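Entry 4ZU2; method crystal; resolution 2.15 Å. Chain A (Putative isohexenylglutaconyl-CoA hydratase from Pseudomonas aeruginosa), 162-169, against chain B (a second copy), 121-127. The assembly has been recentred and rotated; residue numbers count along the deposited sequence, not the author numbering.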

ATOM      1  N   ALA A 162       2.623  -9.181  -3.194  1.00 16.14           N
ATOM      2  CA  ALA A 162       1.762 -10.020  -4.011  1.00 14.26           C
ATOM      3  C   ALA A 162       2.592 -10.734  -5.017  1.00 19.21           C
ATOM      4  O   ALA A 162       2.371 -11.930  -5.253  1.00 17.00           O
ATOM      5  CB  ALA A 162       0.653  -9.218  -4.735  1.00  3.23           C
ATOM      6  N   ARG A 163       3.536 -10.003  -5.608  1.00 20.01           N
ATOM      7  CA  ARG A 163       4.423 -10.582  -6.605  1.00 13.64           C
ATOM      8  C   ARG A 163       5.173 -11.810  -6.067  1.00 23.68           C
ATOM      9  O   ARG A 163       5.312 -12.775  -6.785  1.00 24.94           O
ATOM     10  CB  ARG A 163       5.369  -9.548  -7.220  1.00 12.62           C
ATOM     11  CG  ARG A 163       6.305  -8.790  -6.258  1.00 14.58           C
ATOM     12  CD  ARG A 163       6.616  -7.429  -6.782  1.00 16.60           C
ATOM     13  NE  ARG A 163       7.253  -7.476  -8.098  1.00 15.88           N
ATOM     14  CZ  ARG A 163       7.728  -6.416  -8.739  1.00 20.56           C
ATOM     15  NH1 ARG A 163       7.636  -5.179  -8.216  1.00 21.69           N
ATOM     16  NH2 ARG A 163       8.282  -6.582  -9.914  1.00 22.87           N
ATOM     17  N   ARG A 164       5.606 -11.793  -4.802  1.00 27.18           N
ATOM     18  CA  ARG A 164       6.354 -12.908  -4.238  1.00 21.32           C
ATOM     19  C   ARG A 164       5.438 -14.089  -4.025  1.00 17.04           C
ATOM     20  O   ARG A 164       5.796 -15.182  -4.377  1.00 23.67           O
ATOM     21  CB  ARG A 164       7.023 -12.546  -2.898  1.00 24.76           C
ATOM     22  CG  ARG A 164       7.773 -13.702  -2.249  1.00 29.22           C
ATOM     23  CD  ARG A 164       8.547 -13.296  -0.982  1.00 27.98           C
ATOM     24  NE  ARG A 164       7.697 -13.271   0.194  1.00 25.96           N
ATOM     25  CZ  ARG A 164       7.281 -14.341   0.866  1.00 25.07           C
ATOM     26  NH1 ARG A 164       7.638 -15.551   0.499  1.00 29.57           N
ATOM     27  NH2 ARG A 164       6.513 -14.198   1.934  1.00 28.25           N
ATOM     28  N   LEU A 165       4.247 -13.856  -3.468  1.00 14.40           N
ATOM     29  CA  LEU A 165       3.353 -14.950  -3.157  1.00 18.29           C
ATOM     30  C   LEU A 165       2.933 -15.679  -4.414  1.00 21.79           C
ATOM     31  O   LEU A 165       2.963 -16.924  -4.455  1.00 16.82           O
ATOM     32  CB  LEU A 165       2.133 -14.490  -2.351  1.00 22.67           C
ATOM     33  CG  LEU A 165       2.457 -13.696  -1.083  1.00 24.75           C
ATOM     34  CD1 LEU A 165       1.234 -13.651  -0.162  1.00 29.61           C
ATOM     35  CD2 LEU A 165       3.658 -14.250  -0.400  1.00 21.53           C
ATOM     36  N   ALA A 166       2.571 -14.880  -5.416  1.00 17.35           N
ATOM     37  CA  ALA A 166       2.058 -15.339  -6.671  1.00 19.71           C
ATOM     38  C   ALA A 166       3.097 -16.041  -7.579  1.00 20.35           C
ATOM     39  O   ALA A 166       2.783 -17.012  -8.257  1.00 20.18           O
ATOM     40  CB  ALA A 166       1.433 -14.169  -7.414  1.00 17.72           C
ATOM     41  N   LEU A 167       4.307 -15.508  -7.624  1.00 15.88           N
ATOM     42  CA  LEU A 167       5.317 -16.023  -8.523  1.00 11.47           C
ATOM     43  C   LEU A 167       6.249 -17.114  -7.894  1.00 23.93           C
ATOM     44  O   LEU A 167       7.149 -17.601  -8.577  1.00 20.79           O
ATOM     45  CB  LEU A 167       6.129 -14.868  -9.077  1.00 16.41           C
ATOM     46  CG  LEU A 167       5.244 -13.772  -9.695  1.00 25.86           C
ATOM     47  CD1 LEU A 167       6.075 -12.565 -10.053  1.00 22.03           C
ATOM     48  CD2 LEU A 167       4.439 -14.304 -10.921  1.00 15.96           C
ATOM     49  N   THR A 168       6.008 -17.478  -6.625  1.00 22.68           N
ATOM     50  CA  THR A 168       6.792 -18.502  -5.914  1.00 24.94           C
ATOM     51  C   THR A 168       5.865 -19.555  -5.263  1.00 24.36           C
ATOM     52  O   THR A 168       6.333 -20.534  -4.726  1.00 22.84           O
ATOM     53  CB  THR A 168       7.786 -17.863  -4.802  1.00 19.99           C
ATOM     54  OG1 THR A 168       7.052 -17.349  -3.681  1.00 11.72           O
ATOM     55  CG2 THR A 168       8.629 -16.759  -5.375  1.00 17.23           C
ATOM     56  N   ALA A 169       4.547 -19.325  -5.289  1.00 29.48           N
ATOM     57  CA  ALA A 169       3.571 -20.234  -4.656  1.00 29.06           C
ATOM     58  C   ALA A 169       3.897 -20.552  -3.185  1.00 27.80           C
ATOM     59  O   ALA A 169       3.560 -21.618  -2.670  1.00 24.12           O
ATOM     60  CB  ALA A 169       3.445 -21.525  -5.478  1.00 31.93           C
TER
ATOM     61  N   ALA B 121      16.377  -2.152  -6.644  1.00 16.05           N
ATOM     62  CA  ALA B 121      15.771  -2.969  -5.580  1.00 26.42           C
ATOM     63  C   ALA B 121      14.258  -2.842  -5.549  1.00 28.66           C
ATOM     64  O   ALA B 121      13.563  -3.776  -5.164  1.00 32.15           O
ATOM     65  CB  ALA B 121      16.340  -2.605  -4.205  1.00 25.56           C
ATOM     66  N   CYS B 122      13.752  -1.682  -5.944  1.00 25.56           N
ATOM     67  CA  CYS B 122      12.316  -1.421  -5.914  1.00 22.08           C
ATOM     68  C   CYS B 122      11.503  -2.201  -6.979  1.00 20.60           C
ATOM     69  O   CYS B 122      10.290  -2.240  -6.905  1.00 21.51           O
ATOM     70  CB  CYS B 122      12.072   0.094  -6.080  1.00 20.43           C
ATOM     71  SG  CYS B 122      12.400   1.007  -4.565  1.00 26.72           S
ATOM     72  N   VAL B 123      12.184  -2.741  -7.991  1.00 22.52           N
ATOM     73  CA  VAL B 123      11.544  -3.396  -9.142  1.00 23.43           C
ATOM     74  C   VAL B 123      11.874  -4.905  -9.178  1.00 25.00           C
ATOM     75  O   VAL B 123      11.765  -5.539 -10.239  1.00 24.09           O
ATOM     76  CB  VAL B 123      11.949  -2.759 -10.516  1.00 25.71           C
ATOM     77  CG1 VAL B 123      11.394  -1.334 -10.677  1.00 19.62           C
ATOM     78  CG2 VAL B 123      13.442  -2.727 -10.667  1.00 29.86           C
ATOM     79  N   SER B 124      12.244  -5.477  -8.022  1.00 23.31           N
ATOM     80  CA  SER B 124      12.460  -6.937  -7.906  1.00 20.53           C
ATOM     81  C   SER B 124      11.219  -7.660  -7.422  1.00 18.08           C
ATOM     82  O   SER B 124      10.423  -7.077  -6.695  1.00 15.04           O
ATOM     83  CB  SER B 124      13.579  -7.229  -6.923  1.00 23.78           C
ATOM     84  OG  SER B 124      13.290  -6.682  -5.639  1.00 29.85           O
ATOM     85  N   ASP B 125      11.053  -8.942  -7.783  1.00 14.80           N
ATOM     86  CA  ASP B 125       9.965  -9.716  -7.201  1.00 14.75           C
ATOM     87  C   ASP B 125      10.383 -10.197  -5.817  1.00 18.36           C
ATOM     88  O   ASP B 125       9.548 -10.415  -4.935  1.00 12.93           O
ATOM     89  CB  ASP B 125       9.571 -10.895  -8.123  1.00 20.84           C
ATOM     90  CG  ASP B 125       9.174 -10.429  -9.510  1.00 24.50           C
ATOM     91  OD1 ASP B 125       8.176  -9.665  -9.619  1.00 22.72           O
ATOM     92  OD2 ASP B 125       9.857 -10.843 -10.483  1.00 24.17           O
ATOM     93  N   VAL B 126      11.691 -10.406  -5.632  1.00 22.38           N
ATOM     94  CA  VAL B 126      12.195 -10.844  -4.326  1.00 23.57           C
ATOM     95  C   VAL B 126      13.521 -10.172  -3.984  1.00 21.82           C
ATOM     96  O   VAL B 126      14.450 -10.217  -4.765  1.00 30.03           O
ATOM     97  CB  VAL B 126      12.374 -12.374  -4.236  1.00 31.33           C
ATOM     98  CG1 VAL B 126      12.619 -12.780  -2.776  1.00 27.81           C
ATOM     99  CG2 VAL B 126      11.163 -13.111  -4.832  1.00 28.76           C
ATOM    100  N   ALA B 127      13.563  -9.541  -2.812  1.00 19.61           N
ATOM    101  CA  ALA B 127      14.713  -8.769  -2.366  1.00 23.98           C
ATOM    102  C   ALA B 127      15.202  -9.373  -1.079  1.00 23.49           C
ATOM    103  O   ALA B 127      14.429  -9.468  -0.127  1.00 25.06           O
ATOM    104  CB  ALA B 127      14.322  -7.328  -2.114  1.00 24.12           C
TER
HETATM  105  O   HOH W   1       7.211  -3.628  -5.998  1.00 15.43           O

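A single buried salt bridge, Arg163(A) to Asp125(B), anchors a helix of one subunit against a loop of its second copy, with a small apolar contact beside it. Arg163(A) CA and Asp125(B) CA, 5.6 Å apart, are the closest CA pair, and together the two residues supply more than half of the 317 Å² buried between the stretches. Arg163(A) points its CA-to-CB bond toward chain B and, with chi1 p, chi2 t and chi3 m, carries its guanidinium along the loop. Asp125(B) starts out sideways, but its carboxylate end comes nearer. Asp125(B) OD1 accepts two hydrogen bonds, from Arg163(A) NE at 2.8 Å (N-H...O angle 155°) and from Arg163(A) NH2 at 3.1 Å (138°), so one oxygen is held by two donors of the same guanidinium. OD2 is satisfied elsewhere in the structure, as are NH1 and NH2, so neither end of the buried pair relies on the other alone.

Over one face of the guanidinium lie Asp125(B) N and Ser124(B) O, the latter 3.4 Å from Arg163(A) CZ, a favourable place for a carbonyl dipole beside a cation, though not a hydrogen bond. A water accepts from Arg163(A) NH1 at 2.7 Å and donates weakly to Cys122(B) O at 3.5 Å, linking the guanidinium to the type I turn of residues 121-124. Within that turn Ser124(B) OG bonds Ala121(B) O at 3.0 Å, its CA-to-CB bond pointing away from chain A's stretch.

Aliphatic groups complete the contact. Leu167(A) CD1 packs 3.6 Å from Asp125(B) OD1, flanking the salt bridge with hydrocarbon. Val126(B) CG2 lies 4.3 Å from Arg164(A) CG and 4.5 Å from Thr168(A) CG2. Thr168(A) suits both demands: its methyl faces the valine while Thr168(A) OG1 donates to Arg164(A) O at 2.6 Å, one turn back in its own chain.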